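Local coordinates for protein Rubredoxin\:oxygen oxidoreductase (Desulfovibrio gigas, PDB 1E5D) that catalyses the four-electron reduction of dioxygen to two molecules of water at a diiron centre, using FMN as its flavin cofactor, at residues Leu186-Met190 and Phe238-Lys242; Thr205-Ile209 and Tyr243-Ala247. The contacts are given in a common frame with arbitrary orientation. Residues are numbered along the deposited sequence.

Contact 1 of 2, residues Leu186-Met190 and Phe238-Lys242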
# COMPACT_ATOMS: atom_id res chain seq x y z
N LEU A 186 -23.79 -8.66 13.31
CA LEU A 186 -24.34 -7.35 12.98
C LEU A 186 -23.47 -6.23 13.53
O LEU A 186 -23.23 -5.24 12.85
CB LEU A 186 -25.77 -7.23 13.53
CG LEU A 186 -26.40 -5.84 13.42
CD1 LEU A 186 -26.36 -5.38 11.97
CD2 LEU A 186 -27.80 -5.85 13.98
N GLU A 187 -23.01 -6.41 14.77
CA GLU A 187 -22.26 -5.34 15.43
C GLU A 187 -20.89 -5.15 14.79
O GLU A 187 -20.46 -4.02 14.55
CB GLU A 187 -22.09 -5.63 16.92
CG GLU A 187 -21.81 -4.38 17.75
CD GLU A 187 -20.33 -4.07 17.84
OE1 GLU A 187 -19.57 -5.06 17.88
OE2 GLU A 187 -19.94 -2.88 17.81
N ARG A 188 -20.19 -6.25 14.55
CA ARG A 188 -18.84 -6.16 13.98
C ARG A 188 -18.90 -5.43 12.65
O ARG A 188 -18.07 -4.58 12.33
CB ARG A 188 -18.26 -7.56 13.82
CG ARG A 188 -16.92 -7.62 13.12
CD ARG A 188 -15.89 -6.69 13.73
NE ARG A 188 -14.80 -6.39 12.80
CZ ARG A 188 -13.50 -6.51 13.03
NH1 ARG A 188 -13.06 -6.96 14.19
NH2 ARG A 188 -12.63 -6.19 12.08
N ALA A 189 -19.92 -5.74 11.84
CA ALA A 189 -20.04 -5.09 10.54
C ALA A 189 -20.40 -3.62 10.66
O ALA A 189 -20.03 -2.77 9.85
CB ALA A 189 -21.07 -5.83 9.69
N MET A 190 -21.15 -3.28 11.72
CA MET A 190 -21.48 -1.87 11.88
C MET A 190 -20.24 -1.05 12.18
O MET A 190 -20.03 0.03 11.63
CB MET A 190 -22.49 -1.69 13.00
CG MET A 190 -23.89 -2.15 12.62
SD MET A 190 -24.92 -2.15 14.11
CE MET A 190 -24.86 -0.39 14.47
N PHE A 238 -30.36 0.15 19.73
CA PHE A 238 -29.05 -0.48 19.60
C PHE A 238 -28.20 0.29 18.59
O PHE A 238 -27.09 0.72 18.93
CB PHE A 238 -29.23 -1.93 19.17
CG PHE A 238 -27.94 -2.70 18.93
CD1 PHE A 238 -27.12 -3.06 19.98
CD2 PHE A 238 -27.58 -3.06 17.64
CE1 PHE A 238 -25.95 -3.78 19.75
CE2 PHE A 238 -26.42 -3.78 17.41
CZ PHE A 238 -25.60 -4.14 18.46
N ALA A 239 -28.70 0.47 17.37
CA ALA A 239 -27.96 1.17 16.33
C ALA A 239 -27.43 2.52 16.80
O ALA A 239 -26.25 2.84 16.65
CB ALA A 239 -28.81 1.39 15.08
N VAL A 240 -28.32 3.32 17.38
CA VAL A 240 -27.98 4.67 17.80
C VAL A 240 -27.06 4.66 19.01
O VAL A 240 -26.15 5.49 19.10
CB VAL A 240 -29.24 5.49 18.13
CG1 VAL A 240 -28.87 6.77 18.86
CG2 VAL A 240 -30.01 5.77 16.86
N GLN A 241 -27.29 3.73 19.93
CA GLN A 241 -26.39 3.52 21.05
C GLN A 241 -24.96 3.41 20.54
O GLN A 241 -24.07 4.18 20.88
CB GLN A 241 -26.76 2.23 21.77
CG GLN A 241 -27.38 2.34 23.15
CD GLN A 241 -27.46 0.98 23.82
OE1 GLN A 241 -26.69 0.07 23.52
NE2 GLN A 241 -28.40 0.84 24.75
N LYS A 242 -24.78 2.42 19.68
CA LYS A 242 -23.51 2.06 19.07
C LYS A 242 -22.84 3.23 18.35
O LYS A 242 -21.65 3.44 18.55
CB LYS A 242 -23.75 0.89 18.11
CG LYS A 242 -23.82 -0.43 18.89
CD LYS A 242 -22.41 -0.91 19.20
CE LYS A 242 -22.31 -1.48 20.61
NZ LYS A 242 -20.96 -2.05 20.90

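Contact 2 of 2, residues Thr205-Ile209 and Tyr243-Ala247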
# COMPACT_ATOMS: atom_id res chain seq x y z
N THR A 205 -21.26 13.18 14.02
CA THR A 205 -22.02 11.99 14.36
C THR A 205 -22.82 12.26 15.62
O THR A 205 -24.03 12.04 15.69
CB THR A 205 -21.10 10.78 14.59
OG1 THR A 205 -20.45 10.41 13.36
CG2 THR A 205 -21.91 9.58 15.05
N LEU A 206 -22.10 12.77 16.62
CA LEU A 206 -22.73 13.04 17.91
C LEU A 206 -23.76 14.17 17.81
O LEU A 206 -24.87 14.05 18.33
CB LEU A 206 -21.65 13.36 18.95
CG LEU A 206 -20.73 12.19 19.28
CD1 LEU A 206 -19.60 12.67 20.16
CD2 LEU A 206 -21.50 11.06 19.95
N LYS A 207 -23.41 15.25 17.13
CA LYS A 207 -24.34 16.36 16.98
C LYS A 207 -25.64 15.90 16.32
O LYS A 207 -26.74 16.08 16.85
CB LYS A 207 -23.68 17.48 16.17
CG LYS A 207 -23.84 18.86 16.77
CD LYS A 207 -22.65 19.26 17.62
CE LYS A 207 -21.81 20.34 16.94
NZ LYS A 207 -21.06 21.18 17.91
N ALA A 208 -25.51 15.29 15.15
CA ALA A 208 -26.67 14.85 14.40
C ALA A 208 -27.56 13.94 15.24
O ALA A 208 -28.78 13.96 15.21
CB ALA A 208 -26.24 14.13 13.13
N ILE A 209 -26.92 13.09 16.03
CA ILE A 209 -27.74 12.19 16.83
C ILE A 209 -28.44 12.99 17.92
O ILE A 209 -29.56 12.73 18.32
CB ILE A 209 -26.88 11.07 17.42
CG1 ILE A 209 -26.67 9.91 16.45
CG2 ILE A 209 -27.46 10.59 18.74
CD1 ILE A 209 -25.67 8.87 16.93
N TYR A 243 -23.59 3.96 17.54
CA TYR A 243 -22.98 5.07 16.80
C TYR A 243 -22.37 6.08 17.77
O TYR A 243 -21.28 6.60 17.53
CB TYR A 243 -24.00 5.76 15.87
CG TYR A 243 -23.77 5.28 14.45
CD1 TYR A 243 -23.65 3.90 14.25
CD2 TYR A 243 -23.66 6.13 13.37
CE1 TYR A 243 -23.44 3.40 12.98
CE2 TYR A 243 -23.45 5.62 12.10
CZ TYR A 243 -23.34 4.26 11.91
OH TYR A 243 -23.12 3.73 10.65
N VAL A 244 -23.10 6.32 18.86
CA VAL A 244 -22.59 7.20 19.90
C VAL A 244 -21.29 6.63 20.46
O VAL A 244 -20.28 7.30 20.58
CB VAL A 244 -23.62 7.38 21.03
CG1 VAL A 244 -23.01 8.16 22.19
CG2 VAL A 244 -24.86 8.08 20.51
N GLU A 245 -21.32 5.36 20.81
CA GLU A 245 -20.12 4.65 21.25
C GLU A 245 -19.03 4.69 20.20
O GLU A 245 -17.86 4.96 20.50
CB GLU A 245 -20.49 3.20 21.57
CG GLU A 245 -19.35 2.32 22.05
CD GLU A 245 -19.85 0.92 22.38
OE1 GLU A 245 -21.06 0.81 22.69
OE2 GLU A 245 -19.05 -0.03 22.33
N TYR A 246 -19.38 4.42 18.94
CA TYR A 246 -18.35 4.49 17.90
C TYR A 246 -17.75 5.89 17.86
O TYR A 246 -16.53 6.02 17.79
CB TYR A 246 -18.89 4.12 16.52
CG TYR A 246 -19.42 2.71 16.43
CD1 TYR A 246 -18.94 1.73 17.31
CD2 TYR A 246 -20.40 2.34 15.51
CE1 TYR A 246 -19.40 0.43 17.26
CE2 TYR A 246 -20.86 1.03 15.47
CZ TYR A 246 -20.36 0.09 16.34
OH TYR A 246 -20.81 -1.21 16.33
N ALA A 247 -18.58 6.92 17.88
CA ALA A 247 -18.07 8.28 17.74
C ALA A 247 -17.27 8.72 18.96
O ALA A 247 -16.41 9.60 18.85
CB ALA A 247 -19.22 9.26 17.50

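Contact 1 of 2, residues Leu186-Met190 and Phe238-Lys242
Phe238 opens the 238-242 side of this helix pair. Its CA-to-CB bond points toward helix 183-198, and with chi1 near 180° the ring bridges much of the 11.5 Å between the two short axes. Three side chains of 186-190 meet the ring obliquely: Leu186 CD2 lies 4.2 Å from Phe238 CE2, Glu187 CG 3.9 Å from Phe238 CZ, and Met190 SD 4.0 Å from Phe238 CE2. The last is a Met-aromatic contact, with Met190 SD 5.1 Å from the ring centroid and 61° off its normal. Next comes Ala239, whose small side chain leaves room for the methionine tip, so that Met190 CE reaches 3.9 Å from Ala239 CA. Phe230, on the short strand 230-231, touches Leu186, Met190 and Ala239 and so continues the apolar cluster.

Both segments are helical, at 42° between their N-to-C directions, and belong to the metallo-beta-lactamase-like domain, whose helices pack outside its beta-sheets. The wide spacing agrees with long side chains filling the gap: even the nearest CA pairs, Glu187-Lys242 and Met190-Ala239, are 8.3 and 8.4 Å apart.

One turn after Phe238, Lys242 again points across. Its aliphatic base packs against the methionine, with Lys242 CB 4.0 Å from Met190 CE, while Lys242 NZ extends to Glu187 OE2 at 3.4 Å, a salt bridge whose hydrogen bond is weak. Stronger polar partners lie outside the pair: Glu245 for Lys242, and the Tyr246 hydroxyl for Glu187, which also forms a salt bridge with Arg191.

Contact 2 of 2, residues Thr205-Ile209 and Tyr243-Ala247
Segments 205-209 and 243-247 are helical and run roughly antiparallel, 151° between their N-to-C directions, with their axes 9.7 Å apart at closest approach. CA separations of 6.4 Å for Thr205-Ala247 and 6.2 Å for Leu206-Val244 show close backbones, helped by the small Ala247. The interface is apolar: Ala247 CB sits 3.7 Å from both Thr205 CG2 and Leu206 CG. Further along, Ile209 CD1 touches both Tyr243 CB, at 3.7 Å, and Val244 CG2, at 3.8 Å, while Leu206 CD2 meets Val244 CG1 at 4.0 Å. The polar groups are used elsewhere: Thr205 OG1 is hydrogen-bonded to Tyr201 O and to the Tyr194 hydroxyl, and Tyr243 OH to Phe167 N. The Tyr243 ring also meets that of Tyr194 edge-to-face, bringing helix 183-198 into the cluster. Such antiparallel helix packing belongs to the helical layer of the metallo-beta-lactamase-like fold, here near the diiron site, with the Tyr243 side chain about 7 Å from that of Asp165, a ligand of the mu-oxo-diiron centre.

How the contacts relate
Helix 233-248 serves both contacts: its 238-242 part meets helix 183-198 in contact 1, and the following 243-247 part meets helix 202-214 in contact 2. The contact centres are 12 Å apart, and the segments alternate along the chain. A direct link is the probable hydrogen bond between Glu187 OE2 and Tyr246 OH, 2.4 Å apart; Met190 CB packs 3.8 Å from the same Tyr246 OH, and Ile209 CD1 lies 4.0 Å from Val240 O. Contact 2 comes nearer the metals: the Tyr243 side chain is about 10 Å from the mu-oxo-diiron centre and about 13 Å from a bound FMN, whereas that of Met190 in contact 1 is about 14 Å from the diiron centre.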